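PDB 5NV9: Sodium/sialic acid symporter SiaT from Proteus mirabilis, which couples the inward Na+ gradient to the uptake of the sialic acid N-acetylneuraminic acid across the bacterial inner membrane. Local coordinates for residues S74-I79 against F287-G292; S350-F355 against K375-V380. All coordinates share one frame; numbering follows the deposited sequence.

How the interactions relate
Interactions 1 and 2 lie on opposite sides of the centre of the chain, with 37 Å between their centres and about 21 Å between their nearest atoms, so they do not touch. Interaction 1 belongs to the periplasmic side, beside the sialic acid pocket: the side chain of F78 comes to about 5 Å of the bound N-acetyl-beta-neuraminic acid, and that of I79 to about 4 Å of the side chain of the substrate-binding Q82. Interaction 2 lies toward the cytoplasm; its segment 350-355 is on the helix that carries the sodium ligands S342, S343, S345 and S346, and 375-380 is on the next helix. The side chain of I351 is about 12 Å from a sodium ion.

Interaction 1: residues S74-I79 against F287-G292; sequences SDWTFI and FFFAIG
F289 enters the bend formed by W76 and I79, and the contact it makes there is apolar, with no hydrogen bond crossing between the segments. The indole meets the root of the F289 side chain: CB of F289 sits over the six-membered ring of W76, 3.7 Å from its centroid and only 17° off the normal, a CH-pi contact. The closest pair here is W76 CE2 with F289 CB at 3.5 Å. Farther out, the five-membered ring of W76 and the phenyl ring lie obliquely, their planes 40° apart. CZ2 of W76 extends past F289 to the backbone N of A290, at 3.6 Å.

A second CH-pi contact covers one face of the F289 ring. I79 CB stands 3.9 Å from the ring centroid, displaced toward the rim, while CG1, anti to the backbone N (chi1 -152°), comes within 3.5 Å of F289 CE2. CB of F78 meets CZ of F289 at the ring edge, 3.9 Å away.

Polar interactions shape the loop itself. D75 OD1 accepts from the backbone N of T77, an Asx turn, and also from T77 OG1 at 2.6 Å. These donors use the anti and syn sides of the carboxylate oxygen, so two bonds tie D75 to the start of the turn that carries F78 and I79. W76 NE1 is satisfied by S293 OG, just beyond 287-292 on the same helix, a bond that is consistent with the indole being held in this rotation over F289.

The contact thus joins the connection between helices 61-73 and 80-87 to helix 267-301. I67 and A71 of helix 61-73 also touch F289, F221 packs edge-to-face with W76, and helix 155-203 borders A290 through F197.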
ATOM      1  N   SER A  74      -3.402  19.269 -11.532  1.00 25.69           N
ATOM      2  CA  SER A  74      -2.909  20.254 -10.560  1.00 24.12           C
ATOM      3  C   SER A  74      -1.403  20.393 -10.606  1.00 23.79           C
ATOM      4  O   SER A  74      -0.884  21.098 -11.454  1.00 21.33           O
ATOM      5  CB  SER A  74      -3.394  19.927  -9.120  1.00 23.99           C
ATOM      6  OG  SER A  74      -2.849  18.686  -8.733  1.00 25.29           O
ATOM      7  N   ASP A  75      -0.704  19.790  -9.642  1.00 20.15           N
ATOM      8  CA  ASP A  75       0.684  20.040  -9.518  1.00 20.69           C
ATOM      9  C   ASP A  75       1.467  18.845  -8.920  1.00 20.72           C
ATOM     10  O   ASP A  75       0.945  17.718  -8.804  1.00 20.24           O
ATOM     11  CB  ASP A  75       0.832  21.317  -8.710  1.00 22.71           C
ATOM     12  CG  ASP A  75       0.160  21.229  -7.333  1.00 25.40           C
ATOM     13  OD1 ASP A  75       0.442  20.282  -6.568  1.00 26.25           O
ATOM     14  OD2 ASP A  75      -0.597  22.141  -6.966  1.00 27.01           O
ATOM     15  N   TRP A  76       2.725  19.072  -8.559  1.00 22.14           N
ATOM     16  CA  TRP A  76       3.551  18.023  -7.967  1.00 20.85           C
ATOM     17  C   TRP A  76       3.600  18.112  -6.458  1.00 22.07           C
ATOM     18  O   TRP A  76       4.386  17.390  -5.871  1.00 24.36           O
ATOM     19  CB  TRP A  76       4.986  18.125  -8.458  1.00 21.30           C
ATOM     20  CG  TRP A  76       5.249  17.673  -9.859  1.00 20.76           C
ATOM     21  CD1 TRP A  76       4.448  17.842 -10.944  1.00 22.01           C
ATOM     22  CD2 TRP A  76       6.430  17.048 -10.317  1.00 22.69           C
ATOM     23  NE1 TRP A  76       5.039  17.294 -12.052  1.00 23.47           N
ATOM     24  CE2 TRP A  76       6.254  16.782 -11.690  1.00 21.50           C
ATOM     25  CE3 TRP A  76       7.614  16.620  -9.676  1.00 22.63           C
ATOM     26  CZ2 TRP A  76       7.239  16.179 -12.469  1.00 23.31           C
ATOM     27  CZ3 TRP A  76       8.577  15.988 -10.440  1.00 24.11           C
ATOM     28  CH2 TRP A  76       8.372  15.742 -11.833  1.00 21.70           C
ATOM     29  N   THR A  77       2.801  18.944  -5.800  1.00 20.16           N
ATOM     30  CA  THR A  77       3.018  19.089  -4.347  1.00 21.95           C
ATOM     31  C   THR A  77       2.992  17.782  -3.532  1.00 21.60           C
ATOM     32  O   THR A  77       3.714  17.666  -2.577  1.00 23.25           O
ATOM     33  CB  THR A  77       2.080  20.107  -3.699  1.00 20.13           C
ATOM     34  OG1 THR A  77       0.735  19.816  -4.023  1.00 20.58           O
ATOM     35  CG2 THR A  77       2.435  21.482  -4.150  1.00 20.79           C
ATOM     36  N   PHE A  78       2.145  16.827  -3.902  1.00 21.45           N
ATOM     37  CA  PHE A  78       2.070  15.549  -3.234  1.00 23.57           C
ATOM     38  C   PHE A  78       3.357  14.727  -3.189  1.00 22.01           C
ATOM     39  O   PHE A  78       3.515  13.883  -2.329  1.00 23.11           O
ATOM     40  CB  PHE A  78       0.992  14.689  -3.864  1.00 23.73           C
ATOM     41  CG  PHE A  78      -0.397  14.935  -3.321  1.00 25.37           C
ATOM     42  CD1 PHE A  78      -0.912  16.244  -3.169  1.00 25.35           C
ATOM     43  CD2 PHE A  78      -1.245  13.858  -3.090  1.00 28.36           C
ATOM     44  CE1 PHE A  78      -2.211  16.456  -2.721  1.00 27.62           C
ATOM     45  CE2 PHE A  78      -2.552  14.067  -2.607  1.00 29.81           C
ATOM     46  CZ  PHE A  78      -3.035  15.365  -2.442  1.00 28.18           C
ATOM     47  N   ILE A  79       4.285  14.984  -4.113  1.00 22.97           N
ATOM     48  CA  ILE A  79       5.545  14.274  -4.156  1.00 21.58           C
ATOM     49  C   ILE A  79       6.329  14.513  -2.844  1.00 21.48           C
ATOM     50  O   ILE A  79       7.163  13.690  -2.469  1.00 22.75           O
ATOM     51  CB  ILE A  79       6.395  14.584  -5.442  1.00 20.08           C
ATOM     52  CG1 ILE A  79       7.291  13.384  -5.792  1.00 21.83           C
ATOM     53  CG2 ILE A  79       7.206  15.889  -5.286  1.00 20.91           C
ATOM     54  CD1 ILE A  79       8.228  13.606  -6.953  1.00 21.69           C
ATOM     55  N   PHE A 287       8.558   9.684 -11.833  1.00 23.75           N
ATOM     56  CA  PHE A 287       8.076   9.375 -13.205  1.00 23.56           C
ATOM     57  C   PHE A 287       6.557   9.403 -13.313  1.00 23.82           C
ATOM     58  O   PHE A 287       6.050   9.824 -14.371  1.00 22.03           O
ATOM     59  CB  PHE A 287       8.651   8.091 -13.784  1.00 23.74           C
ATOM     60  CG  PHE A 287      10.068   8.227 -14.201  1.00 24.16           C
ATOM     61  CD1 PHE A 287      11.097   8.074 -13.275  1.00 25.72           C
ATOM     62  CD2 PHE A 287      10.389   8.530 -15.511  1.00 25.85           C
ATOM     63  CE1 PHE A 287      12.424   8.228 -13.653  1.00 27.66           C
ATOM     64  CE2 PHE A 287      11.710   8.704 -15.879  1.00 27.22           C
ATOM     65  CZ  PHE A 287      12.731   8.556 -14.953  1.00 25.85           C
ATOM     66  N   PHE A 288       5.836   9.046 -12.235  1.00 24.05           N
ATOM     67  CA  PHE A 288       4.365   9.112 -12.266  1.00 23.79           C
ATOM     68  C   PHE A 288       3.866  10.575 -12.334  1.00 22.59           C
ATOM     69  O   PHE A 288       2.930  10.875 -13.056  1.00 21.71           O
ATOM     70  CB  PHE A 288       3.747   8.298 -11.140  1.00 24.97           C
ATOM     71  CG  PHE A 288       3.916   6.820 -11.332  1.00 25.94           C
ATOM     72  CD1 PHE A 288       3.125   6.133 -12.252  1.00 28.71           C
ATOM     73  CD2 PHE A 288       4.884   6.114 -10.665  1.00 26.17           C
ATOM     74  CE1 PHE A 288       3.324   4.767 -12.505  1.00 28.11           C
ATOM     75  CE2 PHE A 288       5.092   4.744 -10.917  1.00 25.98           C
ATOM     76  CZ  PHE A 288       4.290   4.068 -11.807  1.00 24.48           C
ATOM     77  N   PHE A 289       4.510  11.469 -11.602  1.00 22.85           N
ATOM     78  CA  PHE A 289       4.205  12.905 -11.705  1.00 25.37           C
ATOM     79  C   PHE A 289       4.569  13.382 -13.102  1.00 25.69           C
ATOM     80  O   PHE A 289       3.766  14.058 -13.751  1.00 24.37           O
ATOM     81  CB  PHE A 289       4.973  13.705 -10.631  1.00 25.39           C
ATOM     82  CG  PHE A 289       4.377  13.542  -9.267  1.00 24.84           C
ATOM     83  CD1 PHE A 289       3.285  14.307  -8.905  1.00 22.24           C
ATOM     84  CD2 PHE A 289       4.823  12.545  -8.374  1.00 23.65           C
ATOM     85  CE1 PHE A 289       2.696  14.157  -7.641  1.00 24.11           C
ATOM     86  CE2 PHE A 289       4.198  12.379  -7.122  1.00 26.50           C
ATOM     87  CZ  PHE A 289       3.119  13.181  -6.766  1.00 22.96           C
ATOM     88  N   ALA A 290       5.775  13.023 -13.562  1.00 22.74           N
ATOM     89  CA  ALA A 290       6.254  13.484 -14.860  1.00 21.80           C
ATOM     90  C   ALA A 290       5.326  13.053 -15.961  1.00 19.73           C
ATOM     91  O   ALA A 290       5.059  13.839 -16.897  1.00 20.81           O
ATOM     92  CB  ALA A 290       7.703  13.086 -15.128  1.00 21.19           C
ATOM     93  N   ILE A 291       4.750  11.860 -15.814  1.00 17.99           N
ATOM     94  CA  ILE A 291       3.751  11.392 -16.757  1.00 19.35           C
ATOM     95  C   ILE A 291       2.496  12.293 -16.888  1.00 18.19           C
ATOM     96  O   ILE A 291       2.082  12.598 -18.020  1.00 18.11           O
ATOM     97  CB  ILE A 291       3.364   9.910 -16.530  1.00 19.44           C
ATOM     98  CG1 ILE A 291       4.504   9.008 -16.978  1.00 20.66           C
ATOM     99  CG2 ILE A 291       2.140   9.538 -17.328  1.00 21.72           C
ATOM    100  CD1 ILE A 291       4.441   7.668 -16.266  1.00 20.77           C
ATOM    101  N   GLY A 292       1.910  12.709 -15.750  1.00 19.21           N
ATOM    102  CA  GLY A 292       0.776  13.635 -15.739  1.00 19.14           C
ATOM    103  C   GLY A 292       1.120  14.977 -16.319  1.00 18.98           C
ATOM    104  O   GLY A 292       0.375  15.519 -17.088  1.00 20.00           O
TER

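Interaction 2: residues S350-F355 against K375-V380; sequences SISSCF and KVAKLV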
ATOM      1  N   SER A 350      -0.717 -10.914   4.439  1.00 18.41           N
ATOM      2  CA  SER A 350      -0.632 -10.235   5.742  1.00 18.09           C
ATOM      3  C   SER A 350      -1.852 -10.403   6.509  1.00 18.27           C
ATOM      4  O   SER A 350      -1.788 -10.470   7.739  1.00 23.54           O
ATOM      5  CB  SER A 350      -0.299  -8.773   5.578  1.00 19.53           C
ATOM      6  OG  SER A 350       1.014  -8.692   5.043  1.00 20.98           O
ATOM      7  N   ILE A 351      -2.999 -10.342   5.830  1.00 19.89           N
ATOM      8  CA  ILE A 351      -4.297 -10.631   6.480  1.00 19.08           C
ATOM      9  C   ILE A 351      -4.271 -11.987   7.107  1.00 20.68           C
ATOM     10  O   ILE A 351      -4.590 -12.152   8.304  1.00 24.26           O
ATOM     11  CB  ILE A 351      -5.479 -10.510   5.560  1.00 19.13           C
ATOM     12  CG1 ILE A 351      -5.766  -9.061   5.266  1.00 20.51           C
ATOM     13  CG2 ILE A 351      -6.736 -11.124   6.200  1.00 21.16           C
ATOM     14  CD1 ILE A 351      -6.562  -8.833   3.981  1.00 23.52           C
ATOM     15  N   SER A 352      -3.878 -12.979   6.345  1.00 20.32           N
ATOM     16  CA  SER A 352      -3.722 -14.346   6.904  1.00 18.88           C
ATOM     17  C   SER A 352      -2.672 -14.461   7.970  1.00 19.06           C
ATOM     18  O   SER A 352      -2.898 -15.214   8.889  1.00 19.96           O
ATOM     19  CB  SER A 352      -3.468 -15.360   5.843  1.00 19.48           C
ATOM     20  OG  SER A 352      -3.356 -16.660   6.395  1.00 21.37           O
ATOM     21  N   SER A 353      -1.540 -13.722   7.920  1.00 19.55           N
ATOM     22  CA  SER A 353      -0.579 -13.804   8.998  1.00 21.47           C
ATOM     23  C   SER A 353      -1.174 -13.266  10.372  1.00 24.84           C
ATOM     24  O   SER A 353      -0.936 -13.855  11.434  1.00 22.13           O
ATOM     25  CB  SER A 353       0.720 -13.039   8.652  1.00 23.19           C
ATOM     26  OG  SER A 353       0.510 -11.606   8.723  1.00 25.02           O
ATOM     27  N   CYS A 354      -1.869 -12.124  10.309  1.00 23.07           N
ATOM     28  CA  CYS A 354      -2.570 -11.549  11.452  1.00 22.16           C
ATOM     29  C   CYS A 354      -3.635 -12.490  11.970  1.00 22.66           C
ATOM     30  O   CYS A 354      -3.739 -12.727  13.190  1.00 27.00           O
ATOM     31  CB  CYS A 354      -3.218 -10.218  11.039  1.00 21.29           C
ATOM     32  SG  CYS A 354      -2.001  -8.904  10.770  1.00 26.61           S
ATOM     33  N   PHE A 355      -4.455 -13.043  11.077  1.00 20.45           N
ATOM     34  CA  PHE A 355      -5.443 -13.969  11.567  1.00 21.07           C
ATOM     35  C   PHE A 355      -4.779 -15.153  12.320  1.00 23.66           C
ATOM     36  O   PHE A 355      -5.229 -15.529  13.412  1.00 23.05           O
ATOM     37  CB  PHE A 355      -6.332 -14.450  10.462  1.00 20.69           C
ATOM     38  CG  PHE A 355      -7.494 -15.272  10.940  1.00 23.56           C
ATOM     39  CD1 PHE A 355      -7.342 -16.603  11.168  1.00 24.42           C
ATOM     40  CD2 PHE A 355      -8.736 -14.677  11.190  1.00 26.81           C
ATOM     41  CE1 PHE A 355      -8.424 -17.390  11.565  1.00 27.68           C
ATOM     42  CE2 PHE A 355      -9.804 -15.440  11.625  1.00 27.96           C
ATOM     43  CZ  PHE A 355      -9.637 -16.804  11.825  1.00 27.52           C
ATOM     44  N   LYS A 375      -2.629 -25.156   7.598  1.00 31.14           N
ATOM     45  CA  LYS A 375      -3.961 -25.209   7.026  1.00 33.78           C
ATOM     46  C   LYS A 375      -4.720 -23.894   7.122  1.00 29.22           C
ATOM     47  O   LYS A 375      -5.300 -23.454   6.154  1.00 30.07           O
ATOM     48  CB  LYS A 375      -4.805 -26.270   7.702  1.00 37.76           C
ATOM     49  CG  LYS A 375      -4.660 -27.653   7.118  1.00 43.82           C
ATOM     50  CD  LYS A 375      -5.649 -28.578   7.818  1.00 49.90           C
ATOM     51  CE  LYS A 375      -7.052 -27.979   7.791  1.00 51.68           C
ATOM     52  NZ  LYS A 375      -8.113 -29.016   7.807  1.00 59.85           N
ATOM     53  N   VAL A 376      -4.759 -23.291   8.311  1.00 27.89           N
ATOM     54  CA  VAL A 376      -5.523 -22.060   8.515  1.00 27.31           C
ATOM     55  C   VAL A 376      -4.884 -20.886   7.771  1.00 24.56           C
ATOM     56  O   VAL A 376      -5.594 -20.089   7.218  1.00 25.87           O
ATOM     57  CB  VAL A 376      -5.735 -21.778  10.036  1.00 28.91           C
ATOM     58  CG1 VAL A 376      -6.465 -20.477  10.281  1.00 29.85           C
ATOM     59  CG2 VAL A 376      -6.541 -22.918  10.670  1.00 29.19           C
ATOM     60  N   ALA A 377      -3.545 -20.831   7.745  1.00 24.89           N
ATOM     61  CA  ALA A 377      -2.792 -19.879   6.929  1.00 26.31           C
ATOM     62  C   ALA A 377      -3.267 -19.891   5.480  1.00 28.32           C
ATOM     63  O   ALA A 377      -3.576 -18.826   4.927  1.00 24.54           O
ATOM     64  CB  ALA A 377      -1.297 -20.158   7.000  1.00 26.85           C
ATOM     65  N   LYS A 378      -3.356 -21.090   4.880  1.00 27.07           N
ATOM     66  CA  LYS A 378      -3.855 -21.205   3.511  1.00 29.21           C
ATOM     67  C   LYS A 378      -5.309 -20.829   3.327  1.00 28.21           C
ATOM     68  O   LYS A 378      -5.658 -20.118   2.396  1.00 27.37           O
ATOM     69  CB  LYS A 378      -3.618 -22.603   2.971  1.00 31.76           C
ATOM     70  CG  LYS A 378      -2.173 -22.803   2.572  1.00 35.40           C
ATOM     71  CD  LYS A 378      -1.882 -24.240   2.169  1.00 42.11           C
ATOM     72  CE  LYS A 378      -2.423 -24.568   0.782  1.00 47.09           C
ATOM     73  NZ  LYS A 378      -1.566 -24.008  -0.321  1.00 52.55           N
ATOM     74  N   LEU A 379      -6.151 -21.331   4.210  1.00 28.88           N
ATOM     75  CA  LEU A 379      -7.596 -21.104   4.164  1.00 27.19           C
ATOM     76  C   LEU A 379      -7.963 -19.630   4.179  1.00 27.31           C
ATOM     77  O   LEU A 379      -8.807 -19.176   3.413  1.00 22.95           O
ATOM     78  CB  LEU A 379      -8.212 -21.771   5.389  1.00 31.03           C
ATOM     79  CG  LEU A 379      -9.731 -21.727   5.466  1.00 34.70           C
ATOM     80  CD1 LEU A 379     -10.387 -22.281   4.194  1.00 34.45           C
ATOM     81  CD2 LEU A 379     -10.171 -22.462   6.722  1.00 38.93           C
ATOM     82  N   VAL A 380      -7.276 -18.853   5.013  1.00 25.46           N
ATOM     83  CA  VAL A 380      -7.636 -17.463   5.147  1.00 27.09           C
ATOM     84  C   VAL A 380      -7.284 -16.643   3.901  1.00 26.59           C
ATOM     85  O   VAL A 380      -7.931 -15.650   3.599  1.00 25.49           O
ATOM     86  CB  VAL A 380      -7.062 -16.852   6.432  1.00 25.38           C
ATOM     87  CG1 VAL A 380      -7.297 -15.353   6.469  1.00 26.25           C
ATOM     88  CG2 VAL A 380      -7.696 -17.505   7.624  1.00 25.34           C
TER
HETATM   89  O   HOH W   1      -4.442 -17.715   9.101  1.00 22.92           O
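Two transmembrane helices of the LeuT fold, successive in the chain, pack here near the cytoplasmic side: their segments 350-355 and 375-380 run roughly antiparallel, at 139°, with axes 8.6 Å apart. S352 supplies the direct hydrogen bond. Its hydroxyl, anti to the backbone N (chi1 -179°), projects across the interface and donates to A377 O over 2.6 Å, in the carbonyl plane and on a lone pair. The backbone carbonyl of one helix is thereby gripped by a side chain of the other, which goes with the close backbone approach at this point: S352 CA and V380 CA are 5.3 Å apart. A water adds a second polar link, donating to S352 O at 2.9 Å and weakly to V376 O.

V380 divides its two methyls between different partners. CG1 rests against the backbone of S352, 3.7 Å from its CA, whereas CG2 approaches the F355 ring off-centre, 4.1 Å from the centroid, in a CH-pi contact. One turn earlier, CG1 of V376 meets the edge of the same ring near its plane, 3.9 Å from F355 CE1. F355 therefore spans both valines, while I351 adds a looser apolar contact with V380.

Helix 35-40 lies against both helices, with F39 touching S352 and A377. F128 and H132 of helix 118-151 pack on S350 and I351, respectively, and N356 and Y360 extend the contact with V376 along helix 328-361.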